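Local coordinates for major extracellular endoglucanase (Xanthomonas campestris pv. campestris, PDB 4TUF), which hydrolyses internal beta-1,4-glucosidic linkages in cellulose, lichenin and cereal beta-D-glucans, here represented by its family 5 catalytic domain, at residues Leu121-Leu133 with Ala169-Ala183. Sequence-based numbering, arbitrary orientation.
With 2HP (dihydrogenphosphate ion), chain H; 2HP (dihydrogenphosphate ion), chain G.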
loop_
_atom_site.group_PDB
_atom_site.type_symbol
_atom_site.label_atom_id
_atom_site.label_comp_id
_atom_site.label_asym_id
_atom_site.label_seq_id
_atom_site.Cartn_x
_atom_site.Cartn_y
_atom_site.Cartn_z
ATOM N N LEU A 121 2.882 13.063 -9.959
ATOM C CA LEU A 121 2.559 12.286 -11.143
ATOM C C LEU A 121 3.427 11.039 -11.214
ATOM O O LEU A 121 4.315 10.841 -10.387
ATOM C CB LEU A 121 2.748 13.134 -12.399
ATOM C CG LEU A 121 2.073 14.505 -12.381
ATOM C CD1 LEU A 121 2.432 15.299 -13.620
ATOM C CD2 LEU A 121 0.575 14.324 -12.270
ATOM N N TRP A 122 3.182 10.204 -12.215
ATOM C CA TRP A 122 3.921 8.954 -12.358
ATOM C C TRP A 122 5.305 9.192 -12.964
ATOM O O TRP A 122 6.047 8.246 -13.235
ATOM C CB TRP A 122 3.122 7.964 -13.213
ATOM C CG TRP A 122 2.685 8.542 -14.518
ATOM C CD1 TRP A 122 3.269 8.353 -15.737
ATOM C CD2 TRP A 122 1.580 9.428 -14.735
ATOM N NE1 TRP A 122 2.593 9.063 -16.697
ATOM C CE2 TRP A 122 1.553 9.733 -16.106
ATOM C CE3 TRP A 122 0.615 9.998 -13.899
ATOM C CZ2 TRP A 122 0.597 10.576 -16.664
ATOM C CZ3 TRP A 122 -0.332 10.840 -14.453
ATOM C CH2 TRP A 122 -0.335 11.120 -15.822
ATOM N N TYR A 123 5.648 10.461 -13.169
ATOM C CA TYR A 123 6.921 10.822 -13.784
ATOM C C TYR A 123 7.436 12.122 -13.215
ATOM O O TYR A 123 6.660 12.924 -12.690
ATOM C CB TYR A 123 6.780 10.958 -15.298
ATOM C CG TYR A 123 5.837 12.066 -15.752
ATOM C CD1 TYR A 123 4.466 11.845 -15.866
ATOM C CD2 TYR A 123 6.324 13.322 -16.093
ATOM C CE1 TYR A 123 3.614 12.846 -16.290
ATOM C CE2 TYR A 123 5.478 14.328 -16.521
ATOM C CZ TYR A 123 4.128 14.087 -16.619
ATOM O OH TYR A 123 3.291 15.093 -17.051
ATOM N N THR A 124 8.746 12.330 -13.323
ATOM C CA THR A 124 9.362 13.570 -12.866
ATOM C C THR A 124 10.325 14.111 -13.910
ATOM O O THR A 124 10.412 13.593 -15.019
ATOM C CB THR A 124 10.135 13.375 -11.562
ATOM O OG1 THR A 124 11.302 12.588 -11.825
ATOM C CG2 THR A 124 9.274 12.673 -10.524
ATOM N N GLY A 125 11.068 15.143 -13.543
ATOM C CA GLY A 125 12.051 15.712 -14.444
ATOM C C GLY A 125 13.306 14.867 -14.582
ATOM O O GLY A 125 14.209 15.231 -15.329
ATOM N N SER A 126 13.372 13.751 -13.857
ATOM C CA SER A 126 14.522 12.850 -13.942
ATOM C C SER A 126 14.082 11.389 -13.983
ATOM O O SER A 126 14.900 10.480 -13.872
ATOM C CB SER A 126 15.477 13.067 -12.767
ATOM O OG SER A 126 14.964 12.489 -11.577
ATOM N N TYR A 127 12.785 11.170 -14.144
ATOM C CA TYR A 127 12.233 9.822 -14.203
ATOM C C TYR A 127 11.029 9.810 -15.150
ATOM O O TYR A 127 9.952 10.316 -14.813
ATOM C CB TYR A 127 11.852 9.352 -12.796
ATOM C CG TYR A 127 11.450 7.903 -12.699
ATOM C CD1 TYR A 127 12.402 6.893 -12.764
ATOM C CD2 TYR A 127 10.119 7.543 -12.515
ATOM C CE1 TYR A 127 12.035 5.560 -12.667
ATOM C CE2 TYR A 127 9.745 6.214 -12.414
ATOM C CZ TYR A 127 10.708 5.228 -12.490
ATOM O OH TYR A 127 10.342 3.905 -12.388
ATOM N N THR A 128 11.220 9.257 -16.344
ATOM C CA THR A 128 10.202 9.331 -17.394
ATOM C C THR A 128 9.124 8.268 -17.236
ATOM O O THR A 128 9.306 7.302 -16.502
ATOM C CB THR A 128 10.822 9.164 -18.778
ATOM O OG1 THR A 128 11.205 7.793 -18.960
ATOM C CG2 THR A 128 12.037 10.057 -18.927
ATOM N N GLU A 129 8.010 8.430 -17.942
ATOM C CA GLU A 129 6.962 7.414 -17.915
ATOM C C GLU A 129 7.483 6.098 -18.484
ATOM O O GLU A 129 7.138 5.020 -17.994
ATOM C CB GLU A 129 5.729 7.877 -18.686
ATOM C CG GLU A 129 4.804 6.742 -19.107
ATOM C CD GLU A 129 3.552 7.230 -19.805
ATOM O OE1 GLU A 129 3.010 8.282 -19.392
ATOM O OE2 GLU A 129 3.114 6.563 -20.768
ATOM N N ALA A 130 8.321 6.188 -19.514
ATOM C CA ALA A 130 8.969 5.003 -20.070
ATOM C C ALA A 130 9.757 4.231 -19.002
ATOM O O ALA A 130 9.658 3.002 -18.913
ATOM C CB ALA A 130 9.875 5.395 -21.209
ATOM N N GLN A 131 10.537 4.950 -18.195
ATOM C CA GLN A 131 11.278 4.319 -17.105
ATOM C C GLN A 131 10.317 3.709 -16.092
ATOM O O GLN A 131 10.550 2.613 -15.587
ATOM C CB GLN A 131 12.201 5.321 -16.408
ATOM C CG GLN A 131 13.322 5.849 -17.271
ATOM C CD GLN A 131 14.190 6.857 -16.543
ATOM O OE1 GLN A 131 13.953 8.065 -16.608
ATOM N NE2 GLN A 131 15.200 6.364 -15.842
ATOM N N TRP A 132 9.235 4.426 -15.804
ATOM C CA TRP A 132 8.216 3.937 -14.879
ATOM C C TRP A 132 7.646 2.604 -15.343
ATOM O O TRP A 132 7.646 1.630 -14.596
ATOM C CB TRP A 132 7.093 4.963 -14.723
ATOM C CG TRP A 132 5.961 4.478 -13.876
ATOM C CD1 TRP A 132 6.027 4.061 -12.579
ATOM C CD2 TRP A 132 4.586 4.370 -14.263
ATOM N NE1 TRP A 132 4.782 3.688 -12.137
ATOM C CE2 TRP A 132 3.878 3.871 -13.151
ATOM C CE3 TRP A 132 3.885 4.638 -15.447
ATOM C CZ2 TRP A 132 2.505 3.643 -13.180
ATOM C CZ3 TRP A 132 2.522 4.408 -15.477
ATOM C CH2 TRP A 132 1.846 3.915 -14.349
ATOM N N LEU A 133 7.169 2.558 -16.581
ATOM C CA LEU A 133 6.634 1.319 -17.133
ATOM C C LEU A 133 7.692 0.219 -17.168
ATOM O O LEU A 133 7.400 -0.937 -16.848
ATOM C CB LEU A 133 6.083 1.556 -18.533
ATOM C CG LEU A 133 4.919 2.539 -18.618
ATOM C CD1 LEU A 133 4.655 2.930 -20.058
ATOM C CD2 LEU A 133 3.680 1.933 -17.995
ATOM N N ALA A 169 -3.533 14.462 -21.186
ATOM C CA ALA A 169 -2.662 13.289 -21.122
ATOM C C ALA A 169 -1.539 13.451 -20.103
ATOM O O ALA A 169 -1.087 12.475 -19.507
ATOM C CB ALA A 169 -2.086 12.993 -22.489
ATOM N N ALA A 170 -1.103 14.689 -19.905
ATOM C CA ALA A 170 0.038 14.976 -19.053
ATOM C C ALA A 170 -0.251 14.738 -17.579
ATOM O O ALA A 170 0.673 14.642 -16.776
ATOM C CB ALA A 170 0.494 16.410 -19.266
ATOM N N THR A 171 -1.527 14.643 -17.217
ATOM C CA THR A 171 -1.907 14.589 -15.809
ATOM C C THR A 171 -2.931 13.503 -15.463
ATOM O O THR A 171 -3.169 13.236 -14.286
ATOM C CB THR A 171 -2.482 15.941 -15.343
ATOM O OG1 THR A 171 -3.628 16.276 -16.134
ATOM C CG2 THR A 171 -1.445 17.043 -15.470
ATOM N N ASP A 172 -3.540 12.885 -16.470
ATOM C CA ASP A 172 -4.591 11.900 -16.214
ATOM C C ASP A 172 -4.035 10.579 -15.684
ATOM O O ASP A 172 -3.535 9.748 -16.441
ATOM C CB ASP A 172 -5.415 11.644 -17.479
ATOM C CG ASP A 172 -6.515 12.678 -17.682
ATOM O OD1 ASP A 172 -6.781 13.468 -16.747
ATOM O OD2 ASP A 172 -7.122 12.691 -18.776
ATOM N N TRP A 173 -4.151 10.388 -14.376
ATOM C CA TRP A 173 -3.685 9.175 -13.717
ATOM C C TRP A 173 -4.387 7.919 -14.223
ATOM O O TRP A 173 -3.776 6.849 -14.290
ATOM C CB TRP A 173 -3.873 9.298 -12.203
ATOM C CG TRP A 173 -3.718 8.008 -11.459
ATOM C CD1 TRP A 173 -4.614 7.453 -10.596
ATOM C CD2 TRP A 173 -2.601 7.108 -11.511
ATOM N NE1 TRP A 173 -4.130 6.264 -10.105
ATOM C CE2 TRP A 173 -2.896 6.028 -10.651
ATOM C CE3 TRP A 173 -1.383 7.108 -12.201
ATOM C CZ2 TRP A 173 -2.022 4.955 -10.468
ATOM C CZ3 TRP A 173 -0.512 6.039 -12.016
ATOM C CH2 TRP A 173 -0.838 4.979 -11.158
ATOM N N ASN A 174 -5.663 8.042 -14.579
ATOM C CA ASN A 174 -6.427 6.880 -15.033
ATOM C C ASN A 174 -5.811 6.233 -16.271
ATOM O O ASN A 174 -5.694 5.014 -16.350
ATOM C CB ASN A 174 -7.881 7.262 -15.317
ATOM C CG ASN A 174 -8.000 8.433 -16.260
ATOM O OD1 ASN A 174 -7.344 9.460 -16.074
ATOM N ND2 ASN A 174 -8.836 8.289 -17.288
ATOM N N LYS A 175 -5.400 7.055 -17.228
ATOM C CA LYS A 175 -4.812 6.538 -18.454
ATOM C C LYS A 175 -3.418 5.970 -18.210
ATOM O O LYS A 175 -3.034 4.960 -18.806
ATOM C CB LYS A 175 -4.759 7.632 -19.516
ATOM C CG LYS A 175 -6.109 8.272 -19.779
ATOM C CD LYS A 175 -7.161 7.238 -20.152
ATOM C CE LYS A 175 -6.986 6.743 -21.572
ATOM N NZ LYS A 175 -8.156 5.923 -21.990
ATOM N N ALA A 176 -2.659 6.619 -17.332
ATOM C CA ALA A 176 -1.330 6.135 -16.987
ATOM C C ALA A 176 -1.419 4.786 -16.277
ATOM O O ALA A 176 -0.544 3.936 -16.435
ATOM C CB ALA A 176 -0.606 7.141 -16.132
ATOM N N ALA A 177 -2.489 4.584 -15.511
ATOM C CA ALA A 177 -2.695 3.317 -14.810
ATOM C C ALA A 177 -3.068 2.206 -15.782
ATOM O O ALA A 177 -2.707 1.047 -15.585
ATOM C CB ALA A 177 -3.763 3.465 -13.751
ATOM N N GLU A 178 -3.800 2.567 -16.830
ATOM C CA GLU A 178 -4.143 1.617 -17.880
ATOM C C GLU A 178 -2.889 1.132 -18.595
ATOM O O GLU A 178 -2.750 -0.055 -18.881
ATOM C CB GLU A 178 -5.113 2.245 -18.874
ATOM C CG GLU A 178 -6.450 2.592 -18.260
ATOM C CD GLU A 178 -7.371 3.312 -19.221
ATOM O OE1 GLU A 178 -8.558 3.510 -18.872
ATOM O OE2 GLU A 178 -6.907 3.683 -20.320
ATOM N N ARG A 179 -1.971 2.055 -18.871
ATOM C CA ARG A 179 -0.736 1.708 -19.561
ATOM C C ARG A 179 0.182 0.886 -18.648
ATOM O O ARG A 179 0.851 -0.040 -19.101
ATOM C CB ARG A 179 -0.026 2.971 -20.062
ATOM C CG ARG A 179 -0.848 3.770 -21.062
ATOM C CD ARG A 179 -0.040 4.844 -21.789
ATOM N NE ARG A 179 0.281 6.013 -20.969
ATOM C CZ ARG A 179 -0.556 7.019 -20.719
ATOM N NH1 ARG A 179 -1.787 6.995 -21.207
ATOM N NH2 ARG A 179 -0.170 8.046 -19.970
ATOM N N GLY A 180 0.200 1.221 -17.364
ATOM C CA GLY A 180 0.937 0.435 -16.389
ATOM C C GLY A 180 0.350 -0.956 -16.249
ATOM O O GLY A 180 1.075 -1.950 -16.181
ATOM N N SER A 181 -0.976 -1.016 -16.214
ATOM C CA SER A 181 -1.701 -2.275 -16.164
ATOM C C SER A 181 -1.306 -3.190 -17.326
ATOM O O SER A 181 -0.936 -4.347 -17.121
ATOM C CB SER A 181 -3.209 -2.010 -16.183
ATOM O OG SER A 181 -3.945 -3.210 -16.045
ATOM N N ALA A 182 -1.377 -2.657 -18.542
ATOM C CA ALA A 182 -1.052 -3.411 -19.747
ATOM C C ALA A 182 0.374 -3.956 -19.705
ATOM O O ALA A 182 0.616 -5.102 -20.085
ATOM C CB ALA A 182 -1.247 -2.538 -20.980
ATOM N N ALA A 183 1.313 -3.132 -19.242
ATOM C CA ALA A 183 2.713 -3.527 -19.140
ATOM C C ALA A 183 2.894 -4.710 -18.193
ATOM O O ALA A 183 3.531 -5.704 -18.546
ATOM C CB ALA A 183 3.562 -2.351 -18.681
HETATM P P 2HP H . -6.348 11.291 -22.416
HETATM O O1 2HP H . -5.363 10.326 -23.041
HETATM O O2 2HP H . -7.725 10.661 -22.352
HETATM O O3 2HP H . -5.903 11.637 -21.016
HETATM O O4 2HP H . -6.390 12.552 -23.254
HETATM P P 2HP G . 15.542 2.598 -15.121
HETATM O O1 2HP G . 14.819 1.406 -15.705
HETATM O O2 2HP G . 14.645 3.297 -14.125
HETATM O O3 2HP G . 16.788 2.139 -14.399
HETATM O O4 2HP G . 15.932 3.545 -16.238
#
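A176 CB covers one face of the W122 indole, 3.5 Å from the centroid of the six-membered ring in a CH-pi contact; L121 CB and Y123 CD1 lie toward the rim of the opposite face. Its edge faces A169 O and the T171 backbone. W132 takes W122 CB over the centre of one face and turns its edge to A176 O; W173 crosses it at about a right angle, W173 CZ3 3.9 Å from W132 CH2. The indole nitrogens of W132 and W173 bond L154 O and E196 O. In this TIM barrel, helices 129-143 and 173-187 flank strand 149-153 in sequence; the axes of segments 129-133 and 173-183 cross at -42°, 10.6 Å apart at closest. L133 CD2 rests 3.5 Å from G180 CA. With CG turned away from its backbone N (chi1 160°) and an extended chain, E129 reaches R179, which grips it side-on in a salt bridge, NE to OE2 at 2.9 Å and NH2 to OE1 at 3.2 Å, carboxylate and guanidinium nearly parallel. E129 OE1 also accepts from W122 NE1 at 2.8 Å, on its anti side but well out of plane, from the same face as R179 NH2. Y123 OH donates to a lone pair of A170 O at 2.7 Å.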